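Local coordinates for protein mitochondrial enolase superfamily member 1 (Homo sapiens, PDB 4A35) that dehydrates L-fuconate to 2-keto-3-deoxy-L-fuconate in L-fucose catabolism, abstracting the 2-proton and stabilising the resulting enediolate with a magnesium ion, at residues Y35-V40 against C53-T58; K221-A226 against D251-W256; I276-S281 against I302-Q307; H395-V400 against S416-E421. One frame throughout, in Å; residues are numbered along the deposited sequence.

How the contacts relate
Contact 2 and contact 3 adjoin, their centres about 9 Å apart: both lie on the parallel sheet of the barrel, and Asp251 of the first joins Glu277 and Glu306 of the second on one magnesium ion, sharing its three waters. The backbone also ties them, Gln254 N lying 2.7 Å from Glu278 O. Contact 1, in the N-terminal domain, stands apart, its nearest atoms about 7 Å from either, but it carries Tyr35, whose side chain is about 9 Å from a bound magnesium ion. Contact 4 backs onto contact 1, centres about 12 Å apart, where Tyr39 OH meets Met419 N at 2.9 Å; it lies about 29 Å from contact 3, centre to centre.

Contact 1: residues Y35-V40 against C53-T58; sequences YSAAYV and CGITFT
Phe57 turns its edge to one face of the Tyr35 ring, a T-shaped pair with planes at 84° and centroids 5.3 Å apart. Phe57 CZ lies above the rim of the tyrosine rather than over its middle, while Tyr35 CB sits in the plane of the phenylalanine, beside CE1. Phe57 CG is anti to the backbone N (chi1 170°), which carries the ring across to the neighbouring strand. Trp104 of the second subunit also meets the Phe57 ring. At the far end, the Tyr39 ring receives Ile55 CG2 at its edge, in plane, 3.6 Å from CD1, and its phenolic end reaches Cys53, with OH 3.5 Å from Cys53 CB. The sulfur approaches this ring obliquely; Tyr39 OH is hydrogen-bonded to Met419 N. The two strands form an antiparallel beta hairpin within the three-stranded sheet of the N-terminal domain, and 36-44 is the middle strand, with 7-16 along its other edge. The ladder is firm at its ends: Ser36 N to Thr58 O and Thr58 N to Ser36 O are both 2.9 Å, and Val40 N reaches Gly54 O at 2.7 Å, nearly straight at 173°. In the middle, Ala38 N to Thr56 O is longer and more bent, and the return bond from Thr56 N is weak. Ala37, Tyr39, Ile55 and Phe57 lie on one face of the sheet; Ala38, Val40 and Thr56 lie on the other, against helices 63-73 and 110-131. Tyr35, likely a substrate-binding residue by similarity to relatives, lies where the hairpin approaches the barrel, its ring also meeting His391.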
loop_
_atom_site.group_PDB
_atom_site.type_symbol
_atom_site.label_atom_id
_atom_site.label_comp_id
_atom_site.label_asym_id
_atom_site.label_seq_id
_atom_site.Cartn_x
_atom_site.Cartn_y
_atom_site.Cartn_z
ATOM N N TYR A 35 18.711 9.794 -2.384
ATOM C CA TYR A 35 17.642 10.626 -1.829
ATOM C C TYR A 35 17.059 11.503 -2.926
ATOM O O TYR A 35 17.759 12.308 -3.562
ATOM C CB TYR A 35 18.208 11.487 -0.693
ATOM C CG TYR A 35 18.490 10.751 0.598
ATOM C CD1 TYR A 35 18.340 9.362 0.691
ATOM C CD2 TYR A 35 18.913 11.438 1.732
ATOM C CE1 TYR A 35 18.601 8.680 1.893
ATOM C CE2 TYR A 35 19.140 10.772 2.944
ATOM C CZ TYR A 35 18.938 9.400 3.028
ATOM O OH TYR A 35 19.181 8.741 4.213
ATOM N N SER A 36 15.761 11.379 -3.118
ATOM C CA SER A 36 15.063 12.042 -4.211
ATOM C C SER A 36 13.694 12.560 -3.807
ATOM O O SER A 36 13.159 12.193 -2.742
ATOM C CB SER A 36 14.889 11.045 -5.365
ATOM O OG SER A 36 16.159 10.606 -5.809
ATOM N N ALA A 37 13.083 13.350 -4.717
ATOM C CA ALA A 37 11.742 13.842 -4.464
ATOM C C ALA A 37 10.994 14.128 -5.745
ATOM O O ALA A 37 11.593 14.511 -6.772
ATOM C CB ALA A 37 11.818 15.154 -3.636
ATOM N N ALA A 38 9.673 13.943 -5.688
ATOM C CA ALA A 38 8.775 14.474 -6.733
ATOM C C ALA A 38 8.455 15.904 -6.240
ATOM O O ALA A 38 7.898 16.068 -5.138
ATOM C CB ALA A 38 7.517 13.608 -6.852
ATOM N N TYR A 39 8.933 16.917 -6.954
ATOM C CA TYR A 39 8.781 18.323 -6.517
ATOM C C TYR A 39 7.668 18.962 -7.285
ATOM O O TYR A 39 7.741 19.059 -8.525
ATOM C CB TYR A 39 10.090 19.087 -6.734
ATOM C CG TYR A 39 10.029 20.525 -6.261
ATOM C CD1 TYR A 39 9.769 20.829 -4.918
ATOM C CD2 TYR A 39 10.293 21.578 -7.131
ATOM C CE1 TYR A 39 9.757 22.143 -4.462
ATOM C CE2 TYR A 39 10.251 22.908 -6.694
ATOM C CZ TYR A 39 10.021 23.181 -5.344
ATOM O OH TYR A 39 10.003 24.475 -4.877
ATOM N N VAL A 40 6.635 19.409 -6.539
ATOM C CA VAL A 40 5.431 20.002 -7.086
ATOM C C VAL A 40 5.406 21.509 -6.862
ATOM O O VAL A 40 5.625 21.963 -5.731
ATOM C CB VAL A 40 4.178 19.334 -6.431
ATOM C CG1 VAL A 40 2.878 19.981 -6.947
ATOM C CG2 VAL A 40 4.174 17.816 -6.655
ATOM N N CYS A 53 4.596 25.052 -2.991
ATOM C CA CYS A 53 5.589 24.030 -3.282
ATOM C C CYS A 53 5.314 22.772 -2.452
ATOM O O CYS A 53 4.968 22.856 -1.276
ATOM C CB CYS A 53 6.992 24.568 -3.041
ATOM S SG CYS A 53 7.321 26.144 -3.886
ATOM N N GLY A 54 5.519 21.622 -3.051
ATOM C CA GLY A 54 5.256 20.376 -2.352
ATOM C C GLY A 54 6.269 19.340 -2.750
ATOM O O GLY A 54 6.825 19.383 -3.857
ATOM N N ILE A 55 6.509 18.410 -1.836
ATOM C CA ILE A 55 7.403 17.284 -2.055
ATOM C C ILE A 55 6.819 15.999 -1.479
ATOM O O ILE A 55 5.940 15.998 -0.602
ATOM C CB ILE A 55 8.822 17.523 -1.395
ATOM C CG1 ILE A 55 8.704 17.698 0.162
ATOM C CG2 ILE A 55 9.654 18.632 -2.084
ATOM C CD1 ILE A 55 10.030 17.522 0.982
ATOM N N THR A 56 7.354 14.897 -1.990
ATOM C CA THR A 56 7.271 13.563 -1.433
ATOM C C THR A 56 8.648 12.968 -1.630
ATOM O O THR A 56 9.278 13.237 -2.641
ATOM C CB THR A 56 6.111 12.689 -1.876
ATOM O OG1 THR A 56 6.064 11.598 -0.922
ATOM C CG2 THR A 56 6.281 12.134 -3.304
ATOM N N PHE A 57 9.103 12.178 -0.679
ATOM C CA PHE A 57 10.469 11.637 -0.684
ATOM C C PHE A 57 10.544 10.188 -1.190
ATOM O O PHE A 57 9.706 9.335 -0.838
ATOM C CB PHE A 57 10.982 11.695 0.747
ATOM C CG PHE A 57 12.279 10.979 1.034
ATOM C CD1 PHE A 57 13.469 11.374 0.405
ATOM C CD2 PHE A 57 12.314 9.895 1.912
ATOM C CE1 PHE A 57 14.681 10.730 0.695
ATOM C CE2 PHE A 57 13.526 9.231 2.184
ATOM C CZ PHE A 57 14.700 9.642 1.556
ATOM N N THR A 58 11.570 9.921 -1.987
ATOM C CA THR A 58 11.839 8.580 -2.522
ATOM C C THR A 58 13.348 8.285 -2.405
ATOM O O THR A 58 14.135 9.181 -2.104
ATOM C CB THR A 58 11.368 8.359 -3.984
ATOM O OG1 THR A 58 12.335 9.004 -4.835
ATOM C CG2 THR A 58 9.901 8.830 -4.263
#

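Contact 2: residues K221-A226 against D251-W256; sequences KVKVGA and DANQRW. With MG (magnesium ion), chain B.
Lys223 and Asp251 lie side by side and point the same way, the lysine ending over the carboxylate in a salt bridge: Lys223 NZ is 2.7 Å from Asp251 OD2 and comes from above the carboxylate plane, 55° out of it. That same oxygen binds the magnesium ion at 2.2 Å. Asp251 CG is anti to its backbone N (chi1 -175°), extending the carboxylate toward the metal. Its other oxygen, OD1, accepts from Asn253 N at 3.0 Å, an Asx turn that fixes the carboxylate's rotation, and also takes a bond from a metal-bound water. Lys221 comes to Asp251 obliquely, its CE 3.6 Å from OD2; its ammonium group is held by Tyr191, Glu277 and Glu387 and by another metal water. Asn253 crosses Lys223 at about a right angle, setting OD1 3.2 Å from Lys223 CD. Beneath this, Asp251 N to Val222 O and Val224 N to Asp251 O join neighbouring parallel strands at their C-terminal ends, where a TIM-type barrel of the enolase superfamily carries its catalytic groups. Past the strands, Val224 CG2 touches Trp256 CH2 at 3.9 Å, while Ala252 CB sits over one face of the indole, toward its rim. The guanidinium of Arg255 meets Gly225 O near its plane through a weak bond from NE, with a water bridging alongside. Lys223 is the likely proton donor/acceptor, and Lys221 and Asn253 probable substrate ligands, by similarity. The geometry therefore joins the presumed acid/base by a salt bridge to a metal ligand, close to the magnesium ion that stabilises the enediolate.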
loop_
_atom_site.group_PDB
_atom_site.type_symbol
_atom_site.label_atom_id
_atom_site.label_comp_id
_atom_site.label_asym_id
_atom_site.label_seq_id
_atom_site.Cartn_x
_atom_site.Cartn_y
_atom_site.Cartn_z
ATOM N N LYS A 221 20.995 7.788 16.896
ATOM C CA LYS A 221 20.416 6.592 16.321
ATOM C C LYS A 221 21.509 5.811 15.632
ATOM O O LYS A 221 22.489 6.387 15.146
ATOM C CB LYS A 221 19.244 6.891 15.346
ATOM C CG LYS A 221 18.456 5.621 14.992
ATOM C CD LYS A 221 16.955 5.863 14.788
ATOM C CE LYS A 221 16.776 6.282 13.368
ATOM N NZ LYS A 221 15.370 6.695 13.105
ATOM N N VAL A 222 21.335 4.487 15.582
ATOM C CA VAL A 222 22.251 3.580 14.880
ATOM C C VAL A 222 21.430 2.555 14.089
ATOM O O VAL A 222 20.467 1.983 14.607
ATOM C CB VAL A 222 23.258 2.895 15.875
ATOM C CG1 VAL A 222 22.512 2.094 16.954
ATOM C CG2 VAL A 222 24.240 1.989 15.142
ATOM N N LYS A 223 21.824 2.314 12.835
ATOM C CA LYS A 223 21.189 1.294 12.006
ATOM C C LYS A 223 21.756 -0.058 12.356
ATOM O O LYS A 223 22.984 -0.215 12.507
ATOM C CB LYS A 223 21.421 1.561 10.501
ATOM C CG LYS A 223 20.879 2.882 9.989
ATOM C CD LYS A 223 19.345 2.970 10.154
ATOM C CE LYS A 223 18.934 4.413 9.995
ATOM N NZ LYS A 223 17.533 4.543 9.515
ATOM N N VAL A 224 20.868 -1.048 12.386
ATOM C CA VAL A 224 21.181 -2.455 12.692
ATOM C C VAL A 224 20.399 -3.380 11.758
ATOM O O VAL A 224 19.536 -2.904 10.991
ATOM C CB VAL A 224 20.864 -2.785 14.201
ATOM C CG1 VAL A 224 21.677 -1.888 15.172
ATOM C CG2 VAL A 224 19.352 -2.713 14.490
ATOM N N GLY A 225 20.668 -4.685 11.852
ATOM C CA GLY A 225 19.848 -5.698 11.203
ATOM C C GLY A 225 20.321 -6.485 10.006
ATOM O O GLY A 225 19.569 -7.339 9.545
ATOM N N ALA A 226 21.519 -6.197 9.466
ATOM C CA ALA A 226 22.046 -6.962 8.327
ATOM C C ALA A 226 23.030 -8.002 8.822
ATOM O O ALA A 226 23.113 -9.103 8.263
ATOM C CB ALA A 226 22.737 -6.020 7.327
ATOM N N ASP A 251 17.668 1.013 14.798
ATOM C CA ASP A 251 16.709 1.014 13.691
ATOM C C ASP A 251 17.042 -0.146 12.758
ATOM O O ASP A 251 18.135 -0.186 12.191
ATOM C CB ASP A 251 16.779 2.381 12.959
ATOM C CG ASP A 251 15.729 2.539 11.852
ATOM O OD1 ASP A 251 15.050 1.539 11.523
ATOM O OD2 ASP A 251 15.626 3.648 11.276
ATOM N N ALA A 252 16.154 -1.141 12.694
ATOM C CA ALA A 252 16.363 -2.350 11.887
ATOM C C ALA A 252 15.771 -2.219 10.488
ATOM O O ALA A 252 15.937 -3.174 9.719
ATOM C CB ALA A 252 15.764 -3.567 12.585
ATOM N N ASN A 253 15.047 -1.098 10.169
ATOM C CA ASN A 253 14.475 -0.918 8.796
ATOM C C ASN A 253 13.788 -2.200 8.247
ATOM O O ASN A 253 13.990 -2.598 7.057
ATOM C CB ASN A 253 15.595 -0.473 7.807
ATOM C CG ASN A 253 16.046 0.940 8.091
ATOM O OD1 ASN A 253 17.027 1.147 8.801
ATOM N ND2 ASN A 253 15.234 1.924 7.714
ATOM N N GLN A 254 12.922 -2.837 9.115
ATOM C CA GLN A 254 12.018 -3.941 8.730
ATOM C C GLN A 254 12.718 -5.258 8.427
ATOM O O GLN A 254 12.098 -6.139 7.852
ATOM C CB GLN A 254 11.162 -3.538 7.465
ATOM C CG GLN A 254 10.592 -2.114 7.548
ATOM C CD GLN A 254 10.185 -1.550 6.190
ATOM O OE1 GLN A 254 10.391 -2.166 5.131
ATOM N NE2 GLN A 254 9.653 -0.324 6.184
ATOM N N ARG A 255 14.003 -5.425 8.798
ATOM C CA ARG A 255 14.732 -6.599 8.370
ATOM C C ARG A 255 14.217 -7.942 8.862
ATOM O O ARG A 255 14.405 -8.942 8.162
ATOM C CB ARG A 255 16.235 -6.493 8.781
ATOM C CG ARG A 255 16.940 -5.442 7.900
ATOM C CD ARG A 255 17.134 -5.990 6.465
ATOM N NE ARG A 255 18.077 -7.111 6.460
ATOM C CZ ARG A 255 18.536 -7.711 5.366
ATOM N NH1 ARG A 255 18.122 -7.325 4.162
ATOM N NH2 ARG A 255 19.411 -8.713 5.465
ATOM N N TRP A 256 13.652 -7.977 10.071
ATOM C CA TRP A 256 13.434 -9.252 10.734
ATOM C C TRP A 256 12.043 -9.817 10.704
ATOM O O TRP A 256 11.067 -9.073 10.542
ATOM C CB TRP A 256 13.859 -9.095 12.230
ATOM C CG TRP A 256 15.253 -8.541 12.460
ATOM C CD1 TRP A 256 16.413 -8.947 11.857
ATOM C CD2 TRP A 256 15.635 -7.539 13.431
ATOM N NE1 TRP A 256 17.489 -8.222 12.357
ATOM C CE2 TRP A 256 17.046 -7.411 13.376
ATOM C CE3 TRP A 256 14.923 -6.758 14.368
ATOM C CZ2 TRP A 256 17.749 -6.496 14.186
ATOM C CZ3 TRP A 256 15.632 -5.948 15.250
ATOM C CH2 TRP A 256 17.026 -5.783 15.125
HETATM MG MG MG B . 13.821 4.523 10.448
HETATM O O HOH W 1 14.683 6.274 10.235
HETATM O O HOH W 2 18.976 -0.616 9.268
HETATM O O HOH W 3 19.373 -9.726 8.552
HETATM O O HOH W 4 13.257 2.693 10.094
HETATM O O HOH W 5 14.819 4.592 8.251
#

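Contact 3: residues I276-S281 against I302-Q307; sequences IEEPTS and IATGEQ. With MG (magnesium ion), chain B.
Ile276 and Ile302 open the close-packed end, lying side by side and pointing the same way, with Ile276 CG2 3.7 Å from Ile302 CD1. Here the backbones run in parallel register: Ala303 N bonds to Ile276 O at 3.0 Å and Glu278 N to Ala303 O at 2.9 Å, the latter nearly along the C=O axis. Helix 285-295 links the two strands in a beta-alpha-beta unit of the barrel, and its His288 touches Ile302. The other end is wet. Glu277, extended with CG anti to the backbone N (chi1 176°), crosses Glu306 at about a right angle, their carboxylate planes 69° apart. Glu277 OE2 and Glu306 OE1 stand 3.0 Å apart because both bind the magnesium ion, with Asp251 as third carboxylate and three waters. Glu277 OE1 turns instead to Lys221, Gln327 and Trp275. Glu278 also crosses Glu306 at about a right angle, OE1 lying 3.7 Å from Glu306 OE2; a water lies within hydrogen-bonding distance of both, and metal-bound waters donate one to each. Glu278 OE2 takes two further waters and Gln254 NE2, so Glu278 acts as a second-shell group. So many carboxylates would repel one another without their counterparts; the magnesium ion, Lys221 and donating waters probably offset that charge, consistent with a site that must hold an anionic enediolate.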
loop_
_atom_site.group_PDB
_atom_site.type_symbol
_atom_site.label_atom_id
_atom_site.label_comp_id
_atom_site.label_asym_id
_atom_site.label_seq_id
_atom_site.Cartn_x
_atom_site.Cartn_y
_atom_site.Cartn_z
ATOM N N ILE A 276 13.825 0.108 19.699
ATOM C CA ILE A 276 14.134 -0.608 18.450
ATOM C C ILE A 276 13.073 -0.157 17.444
ATOM O O ILE A 276 11.852 -0.330 17.677
ATOM C CB ILE A 276 14.272 -2.174 18.532
ATOM C CG1 ILE A 276 14.507 -2.704 17.067
ATOM C CG2 ILE A 276 12.998 -2.855 19.113
ATOM C CD1 ILE A 276 15.947 -2.301 16.406
ATOM N N GLU A 277 13.546 0.455 16.361
ATOM C CA GLU A 277 12.670 1.009 15.346
ATOM C C GLU A 277 12.508 0.007 14.167
ATOM O O GLU A 277 13.490 -0.601 13.713
ATOM C CB GLU A 277 13.256 2.348 14.889
ATOM C CG GLU A 277 12.503 3.030 13.744
ATOM C CD GLU A 277 13.101 4.409 13.474
ATOM O OE1 GLU A 277 13.665 4.984 14.433
ATOM O OE2 GLU A 277 12.899 4.964 12.364
ATOM N N GLU A 278 11.257 -0.090 13.629
ATOM C CA GLU A 278 10.885 -0.966 12.530
ATOM C C GLU A 278 11.520 -2.371 12.653
ATOM O O GLU A 278 12.245 -2.807 11.745
ATOM C CB GLU A 278 11.241 -0.328 11.181
ATOM C CG GLU A 278 10.391 0.884 10.862
ATOM C CD GLU A 278 10.282 1.012 9.361
ATOM O OE1 GLU A 278 11.318 1.339 8.723
ATOM O OE2 GLU A 278 9.178 0.773 8.822
ATOM N N PRO A 279 11.308 -3.096 13.776
ATOM C CA PRO A 279 11.903 -4.451 13.878
ATOM C C PRO A 279 11.396 -5.401 12.782
ATOM O O PRO A 279 12.097 -6.341 12.428
ATOM C CB PRO A 279 11.482 -4.917 15.277
ATOM C CG PRO A 279 10.164 -4.148 15.558
ATOM C CD PRO A 279 10.514 -2.768 14.985
ATOM N N THR A 280 10.182 -5.165 12.219
ATOM C CA THR A 280 9.674 -6.071 11.190
ATOM C C THR A 280 8.886 -5.247 10.159
ATOM O O THR A 280 8.965 -3.989 10.178
ATOM C CB THR A 280 8.853 -7.225 11.831
ATOM O OG1 THR A 280 8.672 -8.225 10.852
ATOM C CG2 THR A 280 7.461 -6.766 12.411
ATOM N N SER A 281 8.181 -5.952 9.278
ATOM C CA SER A 281 7.320 -5.382 8.213
ATOM C C SER A 281 6.475 -4.186 8.773
ATOM O O SER A 281 5.837 -4.345 9.825
ATOM C CB SER A 281 6.405 -6.454 7.642
ATOM O OG SER A 281 5.353 -5.854 6.902
ATOM N N ILE A 302 9.282 -0.245 21.507
ATOM C CA ILE A 302 9.203 -0.462 20.050
ATOM C C ILE A 302 8.759 0.843 19.435
ATOM O O ILE A 302 7.841 1.492 19.953
ATOM C CB ILE A 302 8.232 -1.654 19.716
ATOM C CG1 ILE A 302 8.981 -3.028 19.818
ATOM C CG2 ILE A 302 7.559 -1.501 18.270
ATOM C CD1 ILE A 302 9.909 -3.370 21.055
ATOM N N ALA A 303 9.430 1.243 18.350
ATOM C CA ALA A 303 9.100 2.434 17.557
ATOM C C ALA A 303 8.772 2.005 16.115
ATOM O O ALA A 303 9.479 1.170 15.546
ATOM C CB ALA A 303 10.287 3.425 17.529
ATOM N N THR A 304 7.746 2.600 15.500
ATOM C CA THR A 304 7.536 2.312 14.078
ATOM C C THR A 304 6.693 3.414 13.499
ATOM O O THR A 304 6.108 4.213 14.254
ATOM C CB THR A 304 6.928 0.869 13.814
ATOM O OG1 THR A 304 6.952 0.631 12.371
ATOM C CG2 THR A 304 5.444 0.756 14.299
ATOM N N GLY A 305 6.631 3.440 12.164
ATOM C CA GLY A 305 5.737 4.360 11.492
ATOM C C GLY A 305 6.213 5.057 10.241
ATOM O O GLY A 305 5.362 5.524 9.487
ATOM N N GLU A 306 7.533 5.214 10.039
ATOM C CA GLU A 306 7.977 5.972 8.867
ATOM C C GLU A 306 7.423 5.437 7.514
ATOM O O GLU A 306 7.261 6.257 6.619
ATOM C CB GLU A 306 9.507 6.031 8.777
ATOM C CG GLU A 306 10.143 4.750 8.307
ATOM C CD GLU A 306 11.642 4.852 8.370
ATOM O OE1 GLU A 306 12.142 5.204 9.459
ATOM O OE2 GLU A 306 12.309 4.641 7.337
ATOM N N GLN A 307 7.150 4.076 7.359
ATOM C CA GLN A 307 6.615 3.546 6.114
ATOM C C GLN A 307 5.173 3.076 6.314
ATOM O O GLN A 307 4.612 2.421 5.428
ATOM C CB GLN A 307 7.503 2.394 5.562
ATOM C CG GLN A 307 8.842 2.932 5.005
ATOM C CD GLN A 307 9.342 2.172 3.788
ATOM O OE1 GLN A 307 10.404 1.528 3.815
ATOM N NE2 GLN A 307 8.682 2.343 2.650
HETATM MG MG MG B . 13.821 4.523 10.448
HETATM O O HOH W 6 9.735 4.277 11.615
HETATM O O HOH W 7 6.978 2.079 9.486
HETATM O O HOH W 8 8.003 -1.331 10.561
HETATM O O HOH W 9 12.303 1.885 6.309
HETATM O O HOH W 4 13.257 2.693 10.094
HETATM O O HOH W 5 14.819 4.592 8.251
HETATM O O HOH W 1 14.683 6.274 10.235
#

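Contact 4: residues H395-V400 against S416-E421; sequences HFKYPV and STEMKE
Met419 lies over one face of the Phe396 ring, its CG 4.0 Å from the centroid in a CH-pi contact, with SD more oblique at 4.8 Å in a Met-aromatic contact. Met419 CG is anti to the carbonyl carbon (chi1 -65°), and the bend at chi3 brings CE back to Phe396 CZ and His395 CB. Thr417 O stands near the plane of the phenylalanine, at its edge. Two backbone hydrogen bonds flank this pair: Lys420 N to His395 O at 2.8 Å, almost straight at 173°, and Lys397 N to Glu418 O at 3.0 Å. They make a single bridge, Phe396 with Met419, between two irregular loops late in the chain: 395-400 leads to strand 401-402, whereas the loop 416-421 runs into helix 421-427, with Lys420 at its N-cap position. The loops back onto the N-terminal sheet, Thr417 OG1 bonding to Cys53 O. Charged chains line the outer side. Lys397 and Glu418 run side by side, both extended, with Lys397 CD 3.6 Å from Glu418 OE2; NZ stays beyond salt-bridge range of that oxygen, and OE1 is paired with Lys129. Glu418 OE1 also approaches the edge of the Tyr398 ring, near its plane, at CE2. Waters complete the polar links. One joins Lys397 NZ, Tyr398 OH and Glu418 OE1; another accepts from Tyr398 N and donates to Glu418 O and, weakly, to Ser416 O. A third connects Tyr398 O with Ser416 OG, a hydroxyl that also bonds to His368 NE2 of helix 362-377.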
loop_
_atom_site.group_PDB
_atom_site.type_symbol
_atom_site.label_atom_id
_atom_site.label_comp_id
_atom_site.label_asym_id
_atom_site.label_seq_id
_atom_site.Cartn_x
_atom_site.Cartn_y
_atom_site.Cartn_z
ATOM N N HIS A 395 19.656 22.860 -0.294
ATOM C CA HIS A 395 18.824 22.904 -1.503
ATOM C C HIS A 395 17.434 23.482 -1.222
ATOM O O HIS A 395 16.658 23.674 -2.160
ATOM C CB HIS A 395 18.717 21.515 -2.154
ATOM C CG HIS A 395 20.054 20.926 -2.506
ATOM N ND1 HIS A 395 20.909 21.554 -3.389
ATOM C CD2 HIS A 395 20.666 19.816 -2.033
ATOM C CE1 HIS A 395 21.993 20.800 -3.452
ATOM N NE2 HIS A 395 21.883 19.727 -2.694
ATOM N N PHE A 396 17.152 23.801 0.052
ATOM C CA PHE A 396 15.881 24.400 0.462
ATOM C C PHE A 396 16.076 25.901 0.678
ATOM O O PHE A 396 17.084 26.340 1.239
ATOM C CB PHE A 396 15.329 23.701 1.736
ATOM C CG PHE A 396 14.790 22.334 1.360
ATOM C CD1 PHE A 396 15.656 21.255 1.163
ATOM C CD2 PHE A 396 13.448 22.168 1.010
ATOM C CE1 PHE A 396 15.172 20.013 0.724
ATOM C CE2 PHE A 396 12.963 20.922 0.547
ATOM C CZ PHE A 396 13.827 19.861 0.407
ATOM N N LYS A 397 15.077 26.675 0.264
ATOM C CA LYS A 397 15.040 28.133 0.448
ATOM C C LYS A 397 14.956 28.468 1.979
ATOM O O LYS A 397 15.526 29.459 2.448
ATOM C CB LYS A 397 13.848 28.722 -0.343
ATOM C CG LYS A 397 13.701 30.260 -0.121
ATOM C CD LYS A 397 12.635 30.944 -0.992
ATOM C CE LYS A 397 12.653 32.467 -0.740
ATOM N NZ LYS A 397 11.748 33.152 -1.710
ATOM N N TYR A 398 14.208 27.647 2.730
ATOM C CA TYR A 398 13.989 27.829 4.183
ATOM C C TYR A 398 14.551 26.611 4.934
ATOM O O TYR A 398 13.793 25.752 5.376
ATOM C CB TYR A 398 12.489 28.005 4.452
ATOM C CG TYR A 398 11.869 29.112 3.633
ATOM C CD1 TYR A 398 12.093 30.454 3.955
ATOM C CD2 TYR A 398 11.112 28.826 2.489
ATOM C CE1 TYR A 398 11.525 31.486 3.196
ATOM C CE2 TYR A 398 10.537 29.843 1.728
ATOM C CZ TYR A 398 10.728 31.175 2.103
ATOM O OH TYR A 398 10.160 32.214 1.394
ATOM N N PRO A 399 15.895 26.457 5.035
ATOM C CA PRO A 399 16.433 25.220 5.648
ATOM C C PRO A 399 16.130 25.182 7.132
ATOM O O PRO A 399 15.934 26.250 7.719
ATOM C CB PRO A 399 17.952 25.345 5.415
ATOM C CG PRO A 399 18.177 26.862 5.353
ATOM C CD PRO A 399 16.983 27.366 4.595
ATOM N N VAL A 400 16.118 23.986 7.734
ATOM C CA VAL A 400 15.921 23.891 9.183
ATOM C C VAL A 400 17.039 24.685 9.941
ATOM O O VAL A 400 18.207 24.745 9.503
ATOM C CB VAL A 400 15.842 22.424 9.690
ATOM C CG1 VAL A 400 14.653 21.649 9.104
ATOM C CG2 VAL A 400 17.138 21.669 9.470
ATOM N N SER A 416 7.968 25.388 4.433
ATOM C CA SER A 416 9.437 25.151 4.252
ATOM C C SER A 416 9.702 24.086 3.155
ATOM O O SER A 416 10.760 23.431 3.172
ATOM C CB SER A 416 10.110 24.670 5.543
ATOM O OG SER A 416 9.800 25.521 6.627
ATOM N N THR A 417 8.739 23.896 2.249
ATOM C CA THR A 417 8.829 22.915 1.131
ATOM C C THR A 417 9.625 23.488 -0.066
ATOM O O THR A 417 10.042 22.740 -0.952
ATOM C CB THR A 417 7.400 22.598 0.608
ATOM O OG1 THR A 417 6.736 23.860 0.532
ATOM C CG2 THR A 417 6.596 21.674 1.531
ATOM N N GLU A 418 9.700 24.827 -0.165
ATOM C CA GLU A 418 10.273 25.465 -1.332
ATOM C C GLU A 418 11.755 25.119 -1.561
ATOM O O GLU A 418 12.580 25.255 -0.657
ATOM C CB GLU A 418 10.105 26.990 -1.275
ATOM C CG GLU A 418 10.495 27.651 -2.589
ATOM C CD GLU A 418 9.947 29.054 -2.693
ATOM O OE1 GLU A 418 9.158 29.465 -1.807
ATOM O OE2 GLU A 418 10.392 29.772 -3.610
ATOM N N MET A 419 12.061 24.633 -2.800
ATOM C CA MET A 419 13.443 24.312 -3.116
ATOM C C MET A 419 14.045 25.417 -3.934
ATOM O O MET A 419 13.339 26.134 -4.647
ATOM C CB MET A 419 13.552 22.966 -3.833
ATOM C CG MET A 419 13.102 21.815 -2.921
ATOM S SD MET A 419 13.271 20.164 -3.708
ATOM C CE MET A 419 15.104 19.900 -3.520
ATOM N N LYS A 420 15.367 25.521 -3.882
ATOM C CA LYS A 420 16.118 26.458 -4.700
ATOM C C LYS A 420 16.023 25.999 -6.178
ATOM O O LYS A 420 16.349 24.843 -6.488
ATOM C CB LYS A 420 17.588 26.541 -4.223
ATOM C CG LYS A 420 17.753 27.222 -2.870
ATOM C CD LYS A 420 19.200 27.260 -2.477
ATOM C CE LYS A 420 19.352 27.801 -1.058
ATOM N NZ LYS A 420 20.752 27.642 -0.600
ATOM N N GLU A 421 15.521 26.876 -7.066
ATOM C CA GLU A 421 15.366 26.499 -8.475
ATOM C C GLU A 421 16.692 26.067 -9.111
ATOM O O GLU A 421 16.656 25.121 -9.884
ATOM C CB GLU A 421 14.629 27.565 -9.299
ATOM C CG GLU A 421 13.121 27.481 -9.045
ATOM C CD GLU A 421 12.421 26.250 -9.607
ATOM O OE1 GLU A 421 12.744 25.859 -10.750
ATOM O OE2 GLU A 421 11.544 25.679 -8.918
HETATM O O HOH W 10 19.658 26.584 2.275
HETATM O O HOH W 11 9.109 31.929 -1.045
HETATM O O HOH W 12 12.349 25.507 2.080
HETATM O O HOH W 13 12.342 25.669 7.705
#